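Local coordinates for AB hydrolase-1 domain-containing protein (Streptococcus mutans, PDB 4L9A) that is an alpha/beta hydrolase that probably acts as a carboxylesterase, although its natural substrate is not established, at residues Asp76-Gly81 and Ser86-Val91; Ile63-Asp68 and Ser277-Val282; Gln166-Lys169 and Asp173-Asn176. All blocks are in the same frame, centred on the assembly; numbering follows the deposited sequence.

Contact 1: residues Asp76-Gly81 and Ser86-Val91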
loop_
_atom_site.group_PDB
_atom_site.type_symbol
_atom_site.label_atom_id
_atom_site.label_comp_id
_atom_site.label_asym_id
_atom_site.label_seq_id
_atom_site.Cartn_x
_atom_site.Cartn_y
_atom_site.Cartn_z
ATOM N N ASP A 76 1.024 2.809 -9.062
ATOM C CA ASP A 76 -0.155 1.967 -9.287
ATOM C C ASP A 76 0.261 0.586 -9.807
ATOM O O ASP A 76 0.957 0.483 -10.809
ATOM C CB ASP A 76 -1.122 2.611 -10.291
ATOM C CG ASP A 76 -1.814 3.852 -9.738
ATOM O OD1 ASP A 76 -1.378 4.361 -8.673
ATOM O OD2 ASP A 76 -2.777 4.335 -10.380
ATOM N N ALA A 77 -0.175 -0.478 -9.134
ATOM C CA ALA A 77 0.114 -1.831 -9.609
ATOM C C ALA A 77 -0.622 -2.101 -10.921
ATOM O O ALA A 77 -1.621 -1.447 -11.230
ATOM C CB ALA A 77 -0.285 -2.878 -8.540
ATOM N N PRO A 78 -0.129 -3.063 -11.706
ATOM C CA PRO A 78 -0.886 -3.460 -12.896
ATOM C C PRO A 78 -2.341 -3.729 -12.526
ATOM O O PRO A 78 -2.628 -4.151 -11.392
ATOM C CB PRO A 78 -0.195 -4.763 -13.320
ATOM C CG PRO A 78 1.216 -4.578 -12.867
ATOM C CD PRO A 78 1.118 -3.832 -11.559
ATOM N N ASN A 79 -3.248 -3.488 -13.467
ATOM C CA ASN A 79 -4.670 -3.743 -13.244
ATOM C C ASN A 79 -5.295 -2.941 -12.100
ATOM O O ASN A 79 -6.312 -3.348 -11.513
ATOM C CB ASN A 79 -4.917 -5.232 -13.008
ATOM C CG ASN A 79 -4.542 -6.079 -14.207
ATOM O OD1 ASN A 79 -4.799 -5.709 -15.359
ATOM N ND2 ASN A 79 -3.936 -7.231 -13.943
ATOM N N SER A 80 -4.693 -1.809 -11.776
ATOM C CA SER A 80 -5.277 -0.926 -10.778
ATOM C C SER A 80 -5.091 0.528 -11.151
ATOM O O SER A 80 -4.124 0.885 -11.828
ATOM C CB SER A 80 -4.640 -1.172 -9.409
ATOM O OG SER A 80 -3.397 -0.511 -9.331
ATOM N N GLY A 81 -6.002 1.375 -10.688
ATOM C CA GLY A 81 -5.843 2.798 -10.887
ATOM C C GLY A 81 -5.619 3.101 -12.358
ATOM O O GLY A 81 -6.373 2.635 -13.206
ATOM N N SER A 86 -3.297 -5.864 -17.871
ATOM C CA SER A 86 -2.535 -6.908 -18.538
ATOM C C SER A 86 -2.628 -8.188 -17.703
ATOM O O SER A 86 -2.834 -8.134 -16.484
ATOM C CB SER A 86 -1.068 -6.496 -18.691
ATOM O OG SER A 86 -0.447 -6.337 -17.422
ATOM N N ASN A 87 -2.480 -9.335 -18.358
ATOM C CA ASN A 87 -2.471 -10.603 -17.640
ATOM C C ASN A 87 -1.279 -10.643 -16.692
ATOM O O ASN A 87 -0.154 -10.343 -17.103
ATOM C CB ASN A 87 -2.391 -11.771 -18.614
ATOM C CG ASN A 87 -2.794 -13.088 -17.966
ATOM O OD1 ASN A 87 -2.881 -13.181 -16.740
ATOM N ND2 ASN A 87 -3.065 -14.092 -18.779
ATOM N N GLN A 88 -1.524 -11.010 -15.430
ATOM C CA GLN A 88 -0.463 -11.127 -14.422
ATOM C C GLN A 88 -0.072 -12.588 -14.118
ATOM O O GLN A 88 0.780 -12.846 -13.270
ATOM C CB GLN A 88 -0.852 -10.374 -13.134
ATOM C CG GLN A 88 -0.978 -8.845 -13.336
ATOM C CD GLN A 88 0.361 -8.185 -13.616
ATOM O OE1 GLN A 88 1.224 -8.096 -12.734
ATOM N NE2 GLN A 88 0.547 -7.734 -14.849
ATOM N N ALA A 89 -0.671 -13.530 -14.841
ATOM C CA ALA A 89 -0.387 -14.956 -14.673
ATOM C C ALA A 89 1.089 -15.333 -14.595
ATOM O O ALA A 89 1.454 -16.221 -13.824
ATOM C CB ALA A 89 -1.065 -15.769 -15.774
ATOM N N ASN A 90 1.936 -14.693 -15.402
ATOM C CA ASN A 90 3.357 -15.047 -15.426
ATOM C C ASN A 90 4.235 -14.066 -14.656
ATOM O O ASN A 90 5.451 -14.064 -14.817
ATOM C CB ASN A 90 3.862 -15.184 -16.869
ATOM C CG ASN A 90 3.329 -16.416 -17.546
ATOM O OD1 ASN A 90 3.269 -17.484 -16.936
ATOM N ND2 ASN A 90 2.923 -16.281 -18.812
ATOM N N VAL A 91 3.606 -13.219 -13.844
ATOM C CA VAL A 91 4.329 -12.210 -13.071
ATOM C C VAL A 91 4.540 -12.739 -11.654
ATOM O O VAL A 91 3.624 -13.297 -11.061
ATOM C CB VAL A 91 3.565 -10.869 -13.056
ATOM C CG1 VAL A 91 4.320 -9.829 -12.257
ATOM C CG2 VAL A 91 3.337 -10.374 -14.509
#
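The backbones of N79 and S86 approach to 6.5 Å between their CA atoms, where a type II turn from A77 to S80 presents its two corner residues, P78 and N79, to residues 86-88. Proline suits the first corner, and N79 takes the second with a positive phi of 61°, a conformation asparagine tolerates better than most residues. The N79 amide then treats S86 much as a neighbouring strand would. Its OD1 accepts from S86 N at 2.9 Å, while ND2 donates to S86 O, also at 2.9 Å and in the plane of that carbonyl. Beside this pair, Q88 curls back on itself (chi2 -68°) and lays the face of its amide against the CB-CG edge of the P78 ring. P78 CB lies 3.4 Å from Q88 NE2, and P78 CG lies 3.5 Å from Q88 OE1. The two amides stand nearly perpendicular, with N79 ND2 3.4 Å from Q88 CG. Within the turn, S80 OG donates to A77 O. All this belongs to the loop between strand 71-75 and helix 93-106 of the alpha/beta hydrolase fold, and W96 of that helix also touches P78. Because N79 ND2 also donates to I216 O, the amide is gripped by three backbone atoms; swapping its oxygen and nitrogen would lose all three bonds, so its rotation is fixed.

Contact 2: residues Ile63-Asp68 and Ser277-Val282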
loop_
_atom_site.group_PDB
_atom_site.type_symbol
_atom_site.label_atom_id
_atom_site.label_comp_id
_atom_site.label_asym_id
_atom_site.label_seq_id
_atom_site.Cartn_x
_atom_site.Cartn_y
_atom_site.Cartn_z
ATOM N N ILE A 63 -0.776 12.211 1.939
ATOM C CA ILE A 63 0.012 13.051 1.031
ATOM C C ILE A 63 -0.222 14.528 1.299
ATOM O O ILE A 63 0.728 15.286 1.491
ATOM C CB ILE A 63 -0.267 12.687 -0.450
ATOM C CG1 ILE A 63 0.295 11.293 -0.738
ATOM C CG2 ILE A 63 0.395 13.701 -1.409
ATOM C CD1 ILE A 63 -0.313 10.604 -1.949
ATOM N N ASP A 64 -1.485 14.937 1.338
ATOM C CA ASP A 64 -1.805 16.341 1.572
ATOM C C ASP A 64 -1.219 16.890 2.866
ATOM O O ASP A 64 -1.018 18.094 2.985
ATOM C CB ASP A 64 -3.313 16.568 1.575
ATOM C CG ASP A 64 -3.928 16.379 0.207
ATOM O OD1 ASP A 64 -3.160 16.332 -0.779
ATOM O OD2 ASP A 64 -5.169 16.271 0.122
ATOM N N LYS A 65 -0.952 16.016 3.833
ATOM C CA LYS A 65 -0.469 16.474 5.137
ATOM C C LYS A 65 1.061 16.498 5.292
ATOM O O LYS A 65 1.577 17.008 6.284
ATOM C CB LYS A 65 -1.095 15.643 6.258
ATOM C CG LYS A 65 -2.606 15.781 6.398
ATOM C CD LYS A 65 -3.091 15.037 7.648
ATOM C CE LYS A 65 -4.599 15.097 7.801
ATOM N NZ LYS A 65 -5.287 14.490 6.635
ATOM N N LEU A 66 1.788 15.938 4.330
ATOM C CA LEU A 66 3.246 15.939 4.414
ATOM C C LEU A 66 3.794 17.312 4.005
ATOM O O LEU A 66 3.208 17.985 3.159
ATOM C CB LEU A 66 3.844 14.820 3.551
ATOM C CG LEU A 66 3.622 13.378 4.031
ATOM C CD1 LEU A 66 3.988 12.352 2.959
ATOM C CD2 LEU A 66 4.402 13.115 5.316
ATOM N N PRO A 67 4.914 17.735 4.619
ATOM C CA PRO A 67 5.545 19.021 4.292
ATOM C C PRO A 67 5.984 19.031 2.835
ATOM O O PRO A 67 6.451 18.004 2.339
ATOM C CB PRO A 67 6.784 19.050 5.191
ATOM C CG PRO A 67 6.551 18.017 6.235
ATOM C CD PRO A 67 5.703 16.965 5.591
ATOM N N ASP A 68 5.844 20.166 2.161
ATOM C CA ASP A 68 6.150 20.234 0.737
ATOM C C ASP A 68 7.594 19.849 0.434
ATOM O O ASP A 68 7.926 19.489 -0.693
ATOM C CB ASP A 68 5.838 21.624 0.193
ATOM C CG ASP A 68 4.370 21.967 0.302
ATOM O OD1 ASP A 68 3.976 22.581 1.316
ATOM O OD2 ASP A 68 3.608 21.606 -0.622
ATOM N N SER A 277 -3.366 10.795 13.384
ATOM C CA SER A 277 -2.507 9.953 14.196
ATOM C C SER A 277 -1.278 9.497 13.418
ATOM O O SER A 277 -0.158 9.512 13.940
ATOM C CB SER A 277 -3.282 8.741 14.712
ATOM O OG SER A 277 -2.442 7.890 15.468
ATOM N N ILE A 278 -1.487 9.096 12.167
ATOM C CA ILE A 278 -0.381 8.659 11.324
ATOM C C ILE A 278 0.660 9.765 11.177
ATOM O O ILE A 278 1.856 9.538 11.375
ATOM C CB ILE A 278 -0.885 8.183 9.938
ATOM C CG1 ILE A 278 -1.800 6.964 10.117
ATOM C CG2 ILE A 278 0.293 7.874 9.007
ATOM C CD1 ILE A 278 -2.632 6.624 8.865
ATOM N N LEU A 279 0.202 10.968 10.853
ATOM C CA LEU A 279 1.116 12.093 10.687
ATOM C C LEU A 279 1.879 12.407 11.968
ATOM O O LEU A 279 3.072 12.713 11.948
ATOM C CB LEU A 279 0.360 13.331 10.195
ATOM C CG LEU A 279 0.371 13.510 8.675
ATOM C CD1 LEU A 279 1.776 13.846 8.190
ATOM C CD2 LEU A 279 -0.162 12.275 7.960
ATOM N N GLU A 280 1.182 12.339 13.088
ATOM C CA GLU A 280 1.805 12.565 14.387
ATOM C C GLU A 280 2.990 11.597 14.598
ATOM O O GLU A 280 4.097 12.015 14.944
ATOM C CB GLU A 280 0.750 12.386 15.481
ATOM C CG GLU A 280 1.094 12.957 16.825
ATOM C CD GLU A 280 -0.071 12.834 17.790
ATOM O OE1 GLU A 280 -1.235 12.875 17.326
ATOM O OE2 GLU A 280 0.177 12.679 19.004
ATOM N N LYS A 281 2.762 10.306 14.375
ATOM C CA LYS A 281 3.838 9.313 14.478
ATOM C C LYS A 281 4.935 9.523 13.435
ATOM O O LYS A 281 6.116 9.351 13.719
ATOM C CB LYS A 281 3.281 7.899 14.332
ATOM C CG LYS A 281 2.190 7.580 15.333
ATOM C CD LYS A 281 2.601 7.991 16.721
ATOM C CE LYS A 281 1.405 8.005 17.659
ATOM N NZ LYS A 281 1.765 8.671 18.935
ATOM N N VAL A 282 4.545 9.899 12.223
ATOM C CA VAL A 282 5.519 10.117 11.161
ATOM C C VAL A 282 6.451 11.277 11.499
ATOM O O VAL A 282 7.666 11.165 11.372
ATOM C CB VAL A 282 4.842 10.383 9.808
ATOM C CG1 VAL A 282 5.766 11.177 8.904
ATOM C CG2 VAL A 282 4.451 9.072 9.150
#
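L279 rests one methyl on a flat group, the peptide joining K65 to L66: its CD1 stands above the face of that plane, almost directly over K65 O at 3.7 Å. The side chains that meet here carry no rings or amides, so the rest is aliphatic packing. The setting is the alpha/beta hydrolase fold, in which the helix between the third and fourth strands and the last helix cover the same side of the central sheet. Residues 63-68 turn from helix 60-63 into strand 71-75, starting with a type I turn closed by L66 N donating to I63 O, and L279 of helix 275-287 fills the angle beside it. K65 contributes its hydrocarbon part, with CB 3.5 Å from L279 CG and CD 3.9 Å from the same atom. Lysine fits this exposed margin because its long chain covers the leucine while its end bends off (chi4 60°), where NZ donates to N61 O and bonds to T275 OG1. That second bond ties the loop to the start of the same helix. L66 is buried more deeply, as befits a leucine that also touches F44, F46 and I72 on the strands; V282, one helical turn after L279, touches F44 as L66 does. L66 CD2 serves both helix residues, lying 4.0 Å from L279 CD1 and 4.3 Å from V282 CG1.

Contact 3: residues Gln166-Lys169 and Asp173-Asn176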
loop_
_atom_site.group_PDB
_atom_site.type_symbol
_atom_site.label_atom_id
_atom_site.label_comp_id
_atom_site.label_asym_id
_atom_site.label_seq_id
_atom_site.Cartn_x
_atom_site.Cartn_y
_atom_site.Cartn_z
ATOM N N GLN A 166 -19.209 -11.551 5.595
ATOM C CA GLN A 166 -20.449 -12.283 5.413
ATOM C C GLN A 166 -21.614 -11.312 5.259
ATOM O O GLN A 166 -22.614 -11.620 4.599
ATOM C CB GLN A 166 -20.681 -13.238 6.581
ATOM C CG GLN A 166 -21.558 -12.672 7.673
ATOM C CD GLN A 166 -22.715 -13.586 7.987
ATOM O OE1 GLN A 166 -22.551 -14.580 8.694
ATOM N NE2 GLN A 166 -23.894 -13.268 7.449
ATOM N N LYS A 167 -21.476 -10.133 5.860
ATOM C CA LYS A 167 -22.491 -9.092 5.741
ATOM C C LYS A 167 -22.553 -8.553 4.312
ATOM O O LYS A 167 -23.614 -8.155 3.828
ATOM C CB LYS A 167 -22.203 -7.948 6.710
ATOM C CG LYS A 167 -23.276 -6.876 6.725
ATOM C CD LYS A 167 -22.974 -5.793 7.744
ATOM C CE LYS A 167 -24.191 -4.910 7.965
ATOM N NZ LYS A 167 -24.705 -4.351 6.682
ATOM N N LEU A 168 -21.405 -8.550 3.646
ATOM C CA LEU A 168 -21.294 -8.008 2.294
ATOM C C LEU A 168 -21.482 -9.107 1.246
ATOM O O LEU A 168 -20.518 -9.584 0.644
ATOM C CB LEU A 168 -19.945 -7.305 2.118
ATOM C CG LEU A 168 -19.638 -6.301 3.241
ATOM C CD1 LEU A 168 -18.224 -5.739 3.155
ATOM C CD2 LEU A 168 -20.678 -5.179 3.273
ATOM N N LYS A 169 -22.739 -9.492 1.036
ATOM C CA LYS A 169 -23.088 -10.591 0.144
ATOM C C LYS A 169 -22.747 -10.307 -1.315
ATOM O O LYS A 169 -22.029 -11.079 -1.953
ATOM C CB LYS A 169 -24.591 -10.893 0.234
ATOM C CG LYS A 169 -25.160 -10.951 1.640
ATOM C CD LYS A 169 -24.999 -12.321 2.258
ATOM C CE LYS A 169 -26.017 -12.529 3.380
ATOM N NZ LYS A 169 -26.003 -11.429 4.392
ATOM N N ASP A 173 -23.050 -4.664 -2.536
ATOM C CA ASP A 173 -22.778 -4.506 -1.103
ATOM C C ASP A 173 -21.318 -4.124 -0.865
ATOM O O ASP A 173 -21.020 -3.196 -0.108
ATOM C CB ASP A 173 -23.073 -5.798 -0.331
ATOM C CG ASP A 173 -24.561 -6.099 -0.220
ATOM O OD1 ASP A 173 -25.391 -5.187 -0.433
ATOM O OD2 ASP A 173 -24.895 -7.259 0.099
ATOM N N ARG A 174 -20.407 -4.862 -1.494
ATOM C CA ARG A 174 -18.982 -4.624 -1.288
ATOM C C ARG A 174 -18.565 -3.270 -1.836
ATOM O O ARG A 174 -17.796 -2.549 -1.197
ATOM C CB ARG A 174 -18.141 -5.754 -1.883
ATOM C CG ARG A 174 -18.317 -7.059 -1.120
ATOM C CD ARG A 174 -17.438 -8.168 -1.654
ATOM N NE ARG A 174 -17.820 -8.570 -3.002
ATOM C CZ ARG A 174 -18.816 -9.404 -3.286
ATOM N NH1 ARG A 174 -19.554 -9.923 -2.315
ATOM N NH2 ARG A 174 -19.076 -9.710 -4.550
ATOM N N LEU A 175 -19.096 -2.921 -3.007
ATOM C CA LEU A 175 -18.846 -1.614 -3.598
ATOM C C LEU A 175 -19.429 -0.506 -2.715
ATOM O O LEU A 175 -18.741 0.451 -2.376
ATOM C CB LEU A 175 -19.443 -1.550 -5.009
ATOM C CG LEU A 175 -19.101 -0.352 -5.896
ATOM C CD1 LEU A 175 -17.634 -0.370 -6.273
ATOM C CD2 LEU A 175 -19.961 -0.357 -7.162
ATOM N N ASN A 176 -20.697 -0.644 -2.338
ATOM C CA ASN A 176 -21.350 0.343 -1.474
ATOM C C ASN A 176 -20.674 0.539 -0.112
ATOM O O ASN A 176 -20.697 1.636 0.453
ATOM C CB ASN A 176 -22.833 0.007 -1.293
ATOM C CG ASN A 176 -23.620 0.136 -2.590
ATOM O OD1 ASN A 176 -23.231 0.879 -3.494
ATOM N ND2 ASN A 176 -24.731 -0.588 -2.687
#
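R174 reaches back across the turn and uses a single nitrogen, NH1, to hold two successive carbonyls, L168 O at 3.1 Å and K169 O at 2.8 Å. Both oxygens sit at the edge of the guanidinium, close to its plane, but they are met differently: NH1 is moderately tilted from the plane of the L168 carbonyl and stands well above that of K169. Neither bond is straight, because the two oxygens lie closer together, seen from NH1, than its two N-H bonds spread. The arginine runs extended through chi2 and then bends at chi3 (-66°), which brings the guanidinium over to the carbonyls. On the way its CG packs against L168 CB at 3.6 Å, so the methylene part of the chain is used as well as the charge. L168 places its own CD2 3.9 Å from D173 O, lying along the start of the second helix. The two segments form a tight connection between two consecutive helices, helix 159-167 giving way at L168 to helix 171-185, in the helical excursion between strands 134-141 and 235-239, where alpha/beta hydrolases commonly carry their cap. Beyond the end of a helix the regular i to i+4 pattern stops, and the long arm of R174, on the next helix, supplies a donor to two carbonyls there. D173 lies in the first turn of its helix, where a carboxylate would probably be favoured by the helix dipole; its backbone N donates to T170 OG1, its OD2 is hydrogen-bonded to a residue adjoining the segments, and its CB rests 3.9 Å from L168 CA. K169 runs beside D173, its CB 3.6 Å from D173 OD2, but folds at chi2 (-86°) and again at chi4 (-52°). That course leaves its NZ 6.1 Å from D173 OD2 and instead gives it a weak bond to Q166 O at 3.4 Å.

Overall arrangement
Contact 2 is buried, contact 1 partly buried and contact 3 lies on the surface, and their chemistry follows that order. Against the sheet, contact 2 relies on aliphatic packing and joins parts of the chain more than 200 residues apart; contacts 1 and 3 both lie within the stretch it closes. Those two are local closures, stapled by side-chain amide or guanidinium groups to backbone atoms. Contact 1 belongs to a loop leaving strand 71-75, the strand that residues 63-68 of contact 2 lead into, on the opposite side of the chain's centre. Contact 3 joins two helices of the excursion between strands 134-141 and 235-239, probably the cap, its centre about 24 Å from that of contact 1 and 31 Å from that of contact 2.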